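Local atomic coordinates of pumilio homology domain family member 4 (Saccharomyces cerevisiae, PDB entry 3BWT), a protein that binds mRNA through its Pumilio homology domain, the piece described here, a curved array of eight PUF-family repeats. Residues C25-L28 with Q29-L32; V71-E74 with Q75-L79; C185-L188 with C189-L192. All blocks are in the same frame, centred on the assembly; numbering follows the deposited sequence.

Interaction 1 of 3, residues C25-L28 with Q29-L32; sequences CRFL and QKQL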
loop_
_atom_site.group_PDB
_atom_site.type_symbol
_atom_site.label_atom_id
_atom_site.label_comp_id
_atom_site.label_asym_id
_atom_site.label_seq_id
_atom_site.Cartn_x
_atom_site.Cartn_y
_atom_site.Cartn_z
ATOM N N CYS A 25 19.102 14.990 22.012
ATOM C CA CYS A 25 18.629 15.025 20.634
ATOM C C CYS A 25 17.645 16.164 20.401
ATOM O O CYS A 25 17.739 16.884 19.403
ATOM C CB CYS A 25 17.997 13.692 20.231
ATOM S SG CYS A 25 19.188 12.417 19.765
ATOM N N ARG A 26 16.700 16.332 21.318
ATOM C CA ARG A 26 15.676 17.353 21.137
ATOM C C ARG A 26 16.294 18.738 21.237
ATOM O O ARG A 26 15.926 19.645 20.485
ATOM C CB ARG A 26 14.511 17.162 22.114
ATOM C CG ARG A 26 13.593 15.996 21.726
ATOM C CD ARG A 26 12.368 15.865 22.627
ATOM N NE ARG A 26 11.539 14.723 22.240
ATOM C CZ ARG A 26 10.534 14.781 21.370
ATOM N NH1 ARG A 26 10.213 15.933 20.790
ATOM N NH2 ARG A 26 9.843 13.686 21.077
ATOM N N PHE A 27 17.259 18.880 22.143
ATOM C CA PHE A 27 18.060 20.096 22.229
ATOM C C PHE A 27 18.664 20.429 20.866
ATOM O O PHE A 27 18.493 21.532 20.349
ATOM C CB PHE A 27 19.177 19.939 23.257
ATOM C CG PHE A 27 20.150 21.090 23.272
ATOM C CD1 PHE A 27 19.794 22.308 23.825
ATOM C CD2 PHE A 27 21.417 20.955 22.730
ATOM C CE1 PHE A 27 20.679 23.367 23.837
ATOM C CE2 PHE A 27 22.305 22.010 22.737
ATOM C CZ PHE A 27 21.937 23.221 23.290
ATOM N N LEU A 28 19.368 19.462 20.289
ATOM C CA LEU A 28 20.014 19.652 19.006
ATOM C C LEU A 28 19.015 19.975 17.903
ATOM O O LEU A 28 19.252 20.845 17.072
ATOM C CB LEU A 28 20.803 18.405 18.636
ATOM C CG LEU A 28 21.967 18.109 19.569
ATOM C CD1 LEU A 28 22.776 16.953 19.033
ATOM C CD2 LEU A 28 22.821 19.343 19.707
ATOM N N GLN A 29 17.898 19.261 17.894
ATOM C CA GLN A 29 16.887 19.469 16.879
ATOM C C GLN A 29 16.358 20.885 16.989
ATOM O O GLN A 29 16.013 21.512 15.983
ATOM C CB GLN A 29 15.761 18.449 17.032
ATOM C CG GLN A 29 16.153 17.043 16.595
ATOM C CD GLN A 29 15.183 15.984 17.094
ATOM O OE1 GLN A 29 14.000 15.996 16.741
ATOM N NE2 GLN A 29 15.681 15.060 17.920
ATOM N N LYS A 30 16.301 21.385 18.220
ATOM C CA LYS A 30 15.866 22.748 18.474
ATOM C C LYS A 30 16.829 23.681 17.775
ATOM O O LYS A 30 16.444 24.454 16.902
ATOM C CB LYS A 30 15.851 23.031 19.980
ATOM C CG LYS A 30 15.155 24.332 20.379
ATOM C CD LYS A 30 15.144 24.519 21.900
ATOM C CE LYS A 30 16.557 24.699 22.466
ATOM N NZ LYS A 30 16.614 24.844 23.962
ATOM N N GLN A 31 18.095 23.582 18.163
ATOM C CA GLN A 31 19.169 24.364 17.567
ATOM C C GLN A 31 19.154 24.334 16.039
ATOM O O GLN A 31 19.356 25.355 15.387
ATOM C CB GLN A 31 20.510 23.867 18.093
ATOM C CG GLN A 31 20.587 23.891 19.597
ATOM C CD GLN A 31 20.098 25.212 20.191
ATOM O OE1 GLN A 31 20.569 26.296 19.828
ATOM N NE2 GLN A 31 19.158 25.123 21.124
ATOM N N LEU A 32 18.918 23.161 15.466
ATOM C CA LEU A 32 18.813 23.047 14.019
ATOM C C LEU A 32 17.660 23.903 13.497
ATOM O O LEU A 32 17.766 24.553 12.452
ATOM C CB LEU A 32 18.599 21.592 13.620
ATOM C CG LEU A 32 19.809 20.667 13.647
ATOM C CD1 LEU A 32 19.360 19.224 13.477
ATOM C CD2 LEU A 32 20.782 21.076 12.552
#
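With CG of F27 turned anti to its own backbone N (chi1 173°) and the Q31 chain folded back at chi2, the aromatic ring and the glutamine amide one turn further on are brought together on one flank of helix 22-34. This helix belongs to Pumilio repeat 1, near the N-terminal end of the alpha-solenoid. Q31 does its touching with CG, which sits over one face of the F27 ring, 4.1 Å from the centroid and 15° off the ring normal, the geometry of a CH-pi contact. The amide lies beyond the rim of the ring, its plane turned 27° from that of the aromatic group, and NE2 of Q31 comes to 3.6 Å from CE1 of F27. K30 bends at chi3 and brings NZ obliquely to 4.1 Å from CD1 of F27, a looser approach. The ring also meets those of F3 and Y11, so this flank joins the helix to the N-terminal end of the chain.

Another side of the helix is apolar. L28 packs on I15 and L18, on I43 and on L63, linking three other helices, while L32 adds contacts with A40 and I43. Q29, extended beyond CG, runs back along the helix until its NE2 lies 3.5 Å from CB of C25; its side chain also touches Y62 and L63. In PUF proteins the second helix of a repeat lines the concave RNA-binding surface, a role consistent with helix 22-34. Successive i to i+4 backbone bonds keep the side chains in place, among them Q29 N to C25 O at 2.8 Å and K30 N to R26 O at 2.9 Å. Beneath the ring, Q31 N gives a nearly straight bond to O of F27, 3.0 Å long and lying in the carbonyl plane.

Interaction 2 of 3, residues V71-E74 with Q75-L79; sequences VTTE and QRIVL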
loop_
_atom_site.group_PDB
_atom_site.type_symbol
_atom_site.label_atom_id
_atom_site.label_comp_id
_atom_site.label_asym_id
_atom_site.label_seq_id
_atom_site.Cartn_x
_atom_site.Cartn_y
_atom_site.Cartn_z
ATOM N N VAL A 71 20.469 20.758 6.384
ATOM C CA VAL A 71 21.845 20.645 5.910
ATOM C C VAL A 71 21.916 21.087 4.435
ATOM O O VAL A 71 20.875 21.134 3.764
ATOM C CB VAL A 71 22.311 19.175 6.117
ATOM C CG1 VAL A 71 22.194 18.348 4.837
ATOM C CG2 VAL A 71 23.692 19.130 6.689
ATOM N N THR A 72 23.101 21.436 3.920
ATOM C CA THR A 72 23.177 21.865 2.507
ATOM C C THR A 72 23.156 20.668 1.587
ATOM O O THR A 72 23.198 19.532 2.038
ATOM C CB THR A 72 24.432 22.711 2.136
ATOM O OG1 THR A 72 25.605 21.889 2.189
ATOM C CG2 THR A 72 24.588 23.912 3.043
ATOM N N THR A 73 23.113 20.920 0.286
ATOM C CA THR A 73 23.148 19.813 -0.658
ATOM C C THR A 73 24.489 19.079 -0.606
ATOM O O THR A 73 24.538 17.852 -0.701
ATOM C CB THR A 73 22.818 20.269 -2.077
ATOM O OG1 THR A 73 21.402 20.462 -2.179
ATOM C CG2 THR A 73 23.246 19.220 -3.084
ATOM N N GLU A 74 25.571 19.828 -0.430
ATOM C CA GLU A 74 26.880 19.214 -0.339
ATOM C C GLU A 74 26.891 18.250 0.838
ATOM O O GLU A 74 27.320 17.101 0.716
ATOM C CB GLU A 74 27.981 20.268 -0.183
ATOM C CG GLU A 74 28.297 21.046 -1.463
ATOM C CD GLU A 74 27.152 21.956 -1.894
ATOM O OE1 GLU A 74 26.709 22.789 -1.070
ATOM O OE2 GLU A 74 26.697 21.843 -3.056
ATOM N N GLN A 75 26.412 18.722 1.982
ATOM C CA GLN A 75 26.433 17.916 3.191
ATOM C C GLN A 75 25.500 16.723 3.052
ATOM O O GLN A 75 25.858 15.596 3.400
ATOM C CB GLN A 75 26.044 18.764 4.387
ATOM C CG GLN A 75 27.107 19.740 4.810
ATOM C CD GLN A 75 26.554 20.872 5.647
ATOM O OE1 GLN A 75 25.410 21.295 5.460
ATOM N NE2 GLN A 75 27.363 21.377 6.569
ATOM N N ARG A 76 24.310 16.973 2.521
ATOM C CA ARG A 76 23.340 15.915 2.326
ATOM C C ARG A 76 23.920 14.787 1.490
ATOM O O ARG A 76 23.693 13.607 1.779
ATOM C CB ARG A 76 22.074 16.450 1.665
ATOM C CG ARG A 76 20.927 15.458 1.700
ATOM C CD ARG A 76 19.613 16.077 1.248
ATOM N NE ARG A 76 19.677 16.480 -0.150
ATOM C CZ ARG A 76 19.707 17.741 -0.561
ATOM N NH1 ARG A 76 19.653 18.727 0.326
ATOM N NH2 ARG A 76 19.781 18.011 -1.858
ATOM N N ILE A 77 24.669 15.146 0.454
ATOM C CA ILE A 77 25.265 14.145 -0.424
ATOM C C ILE A 77 26.295 13.288 0.304
ATOM O O ILE A 77 26.484 12.112 -0.028
ATOM C CB ILE A 77 25.873 14.791 -1.685
ATOM C CG1 ILE A 77 24.765 15.501 -2.464
ATOM C CG2 ILE A 77 26.509 13.743 -2.570
ATOM C CD1 ILE A 77 25.249 16.450 -3.515
ATOM N N VAL A 78 26.948 13.869 1.307
ATOM C CA VAL A 78 27.927 13.135 2.089
ATOM C C VAL A 78 27.219 12.150 3.011
ATOM O O VAL A 78 27.636 10.996 3.143
ATOM C CB VAL A 78 28.836 14.072 2.918
ATOM C CG1 VAL A 78 29.717 13.262 3.877
ATOM C CG2 VAL A 78 29.680 14.942 2.004
ATOM N N LEU A 79 26.150 12.607 3.654
ATOM C CA LEU A 79 25.364 11.731 4.509
ATOM C C LEU A 79 24.821 10.565 3.694
ATOM O O LEU A 79 24.786 9.424 4.173
ATOM C CB LEU A 79 24.223 12.490 5.185
ATOM C CG LEU A 79 24.662 13.570 6.175
ATOM C CD1 LEU A 79 23.494 14.078 7.017
ATOM C CD2 LEU A 79 25.784 13.056 7.063
#
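A capping box starts helix 73-83 in Pumilio repeat 2, where the chain leaves helix 60-70 at V71 and T72 takes the N-cap. Two reciprocal bonds define it. OE1 of Q75 accepts the backbone N of T72 at 2.8 Å, practically straight (178°) and in the plane of the amide carbonyl; in return OG1 of T72 accepts Q75 N at 3.3 Å. T72 OG1 stands between its backbone N and carbonyl carbon (chi1 69°), which turns it to the first turn of the helix, and it adds a weak bond to Q75 OE1. The other end of the amide, NE2, bonds D41 of repeat 1. V71 covers the box from the apolar side, its CG2 lying 3.3 Å from CB of Q75 and its CG1 3.7 Å from CB of R76. Replacing Q75 by an alanine would probably leave T72 N and D41 without their amide partner and let the helix start fray.

On a further flank R76 bends at chi3, passing its guanidinium with one face over CA of T73; NH2 bonds T73 OG1 at 3.0 Å, the hydroxyl oxygen lying 33° out of the guanidinium plane. NE forms a salt bridge with E112 of repeat 3. The two polar side chains thus do double duty, each binding within the first turn and reaching an acidic residue of an adjoining repeat.

Interaction 3 of 3, residues C185-L188 with C189-L192; sequences CDNL and CDKL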
loop_
_atom_site.group_PDB
_atom_site.type_symbol
_atom_site.label_atom_id
_atom_site.label_comp_id
_atom_site.label_asym_id
_atom_site.label_seq_id
_atom_site.Cartn_x
_atom_site.Cartn_y
_atom_site.Cartn_z
ATOM N N CYS A 185 2.552 0.736 -15.412
ATOM C CA CYS A 185 1.376 0.116 -14.804
ATOM C C CYS A 185 0.777 -0.947 -15.706
ATOM O O CYS A 185 0.250 -1.948 -15.226
ATOM C CB CYS A 185 0.319 1.161 -14.439
ATOM S SG CYS A 185 0.867 2.337 -13.186
ATOM N N ASP A 186 0.854 -0.730 -17.013
ATOM C CA ASP A 186 0.334 -1.698 -17.968
ATOM C C ASP A 186 1.165 -2.979 -17.952
ATOM O O ASP A 186 0.627 -4.075 -17.813
ATOM C CB ASP A 186 0.296 -1.107 -19.377
ATOM C CG ASP A 186 -0.971 -0.302 -19.646
ATOM O OD1 ASP A 186 -1.756 -0.061 -18.703
ATOM O OD2 ASP A 186 -1.179 0.094 -20.815
ATOM N N ASN A 187 2.479 -2.848 -18.087
ATOM C CA ASN A 187 3.332 -4.028 -18.052
ATOM C C ASN A 187 3.154 -4.808 -16.752
ATOM O O ASN A 187 3.209 -6.037 -16.743
ATOM C CB ASN A 187 4.796 -3.665 -18.291
ATOM C CG ASN A 187 5.082 -3.325 -19.746
ATOM O OD1 ASN A 187 4.359 -3.750 -20.649
ATOM N ND2 ASN A 187 6.142 -2.558 -19.980
ATOM N N LEU A 188 2.908 -4.086 -15.664
ATOM C CA LEU A 188 2.686 -4.703 -14.363
ATOM C C LEU A 188 1.329 -5.409 -14.302
ATOM O O LEU A 188 1.231 -6.547 -13.838
ATOM C CB LEU A 188 2.790 -3.650 -13.254
ATOM C CG LEU A 188 2.495 -4.076 -11.813
ATOM C CD1 LEU A 188 3.261 -5.322 -11.453
ATOM C CD2 LEU A 188 2.832 -2.944 -10.863
ATOM N N CYS A 189 0.287 -4.740 -14.774
ATOM C CA CYS A 189 -1.044 -5.326 -14.751
ATOM C C CYS A 189 -1.147 -6.540 -15.661
ATOM O O CYS A 189 -1.869 -7.493 -15.352
ATOM C CB CYS A 189 -2.098 -4.288 -15.105
ATOM S SG CYS A 189 -2.308 -3.033 -13.834
ATOM N N ASP A 190 -0.421 -6.512 -16.775
ATOM C CA ASP A 190 -0.331 -7.680 -17.643
ATOM C C ASP A 190 0.126 -8.899 -16.836
ATOM O O ASP A 190 -0.521 -9.953 -16.859
ATOM C CB ASP A 190 0.640 -7.424 -18.789
ATOM C CG ASP A 190 0.077 -6.484 -19.844
ATOM O OD1 ASP A 190 -1.129 -6.156 -19.792
ATOM O OD2 ASP A 190 0.857 -6.074 -20.731
ATOM N N LYS A 191 1.233 -8.752 -16.111
ATOM C CA LYS A 191 1.748 -9.837 -15.279
ATOM C C LYS A 191 0.735 -10.282 -14.222
ATOM O O LYS A 191 0.473 -11.485 -14.046
ATOM C CB LYS A 191 3.066 -9.430 -14.625
ATOM C CG LYS A 191 4.103 -8.940 -15.629
ATOM C CD LYS A 191 5.512 -9.289 -15.198
ATOM C CE LYS A 191 6.491 -9.122 -16.348
ATOM N NZ LYS A 191 7.667 -10.034 -16.197
ATOM N N LEU A 192 0.162 -9.303 -13.529
ATOM C CA LEU A 192 -0.860 -9.563 -12.523
ATOM C C LEU A 192 -2.067 -10.289 -13.115
ATOM O O LEU A 192 -2.631 -11.193 -12.488
ATOM C CB LEU A 192 -1.305 -8.251 -11.880
ATOM C CG LEU A 192 -0.209 -7.493 -11.136
ATOM C CD1 LEU A 192 -0.687 -6.111 -10.753
ATOM C CD2 LEU A 192 0.227 -8.266 -9.912
#
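Helix 182-193, which runs from Pumilio repeat 5 into the first residues of repeat 6, is two-sided, and the contact of C185-L188 with C189-L192 spans about two turns of it. On the apolar side L188 and L192, four residues apart, are the pair whose side chains meet: CG of L188 is 3.9 Å from CD1 of L192, and CD1 of L188 is 4.1 Å from the same methyl. The L188 branch reaches forward because CG lies anti to the backbone N (chi1 176°), and the two chains meet at a slant. L188 is further covered by C176 of helix 169-179 and by F153 and I156 of helix 146-158, while C185 and C189 both rest on L177.

The backbone beneath is regular, though not evenly strong. C189 N to C185 O and D190 N to D186 O are both 2.8 Å, and L192 N to L188 O is 3.0 Å and nearly straight (171°), whereas K191 N to N187 O is weak at 3.4 Å.

On the polar sides the charged ends find partners beyond these two turns. D190 OD1 is bonded to the hydroxyl of Y224 on helix 224-232, and NZ of K191 to the backbone O of S157. D186 and D190 carry like charges one turn apart, their OD1 atoms separated by 6.2 Å, a spacing that probably costs little. An apolar side, here L188 with C185 and C189, turned to neighbouring helices, and polar residues linking to the helices before and after, is the arrangement of an amphipathic helix in an alpha-solenoid of PUF repeats.

In the fold
All three are local contacts in one Pumilio solenoid, two within a helix and one at a helix start. Interactions 1 and 2 are near neighbours, their centres 18 Å apart, and share surroundings: side chains of both touch helices 37-47 and 60-70. Interaction 3 is remote, 46 Å from interaction 1 between centres and on the opposite side of the chain's centre. Interaction 1 is the most buried and rests on aromatic and aliphatic contacts. Interactions 2 and 3 are partly buried and mix apolar packing with polar links to adjoining helices; in interaction 2 side-chain bonds also shape a helix start, whereas interaction 3 lies within a helix, with i to i+4 backbone bonds running through it.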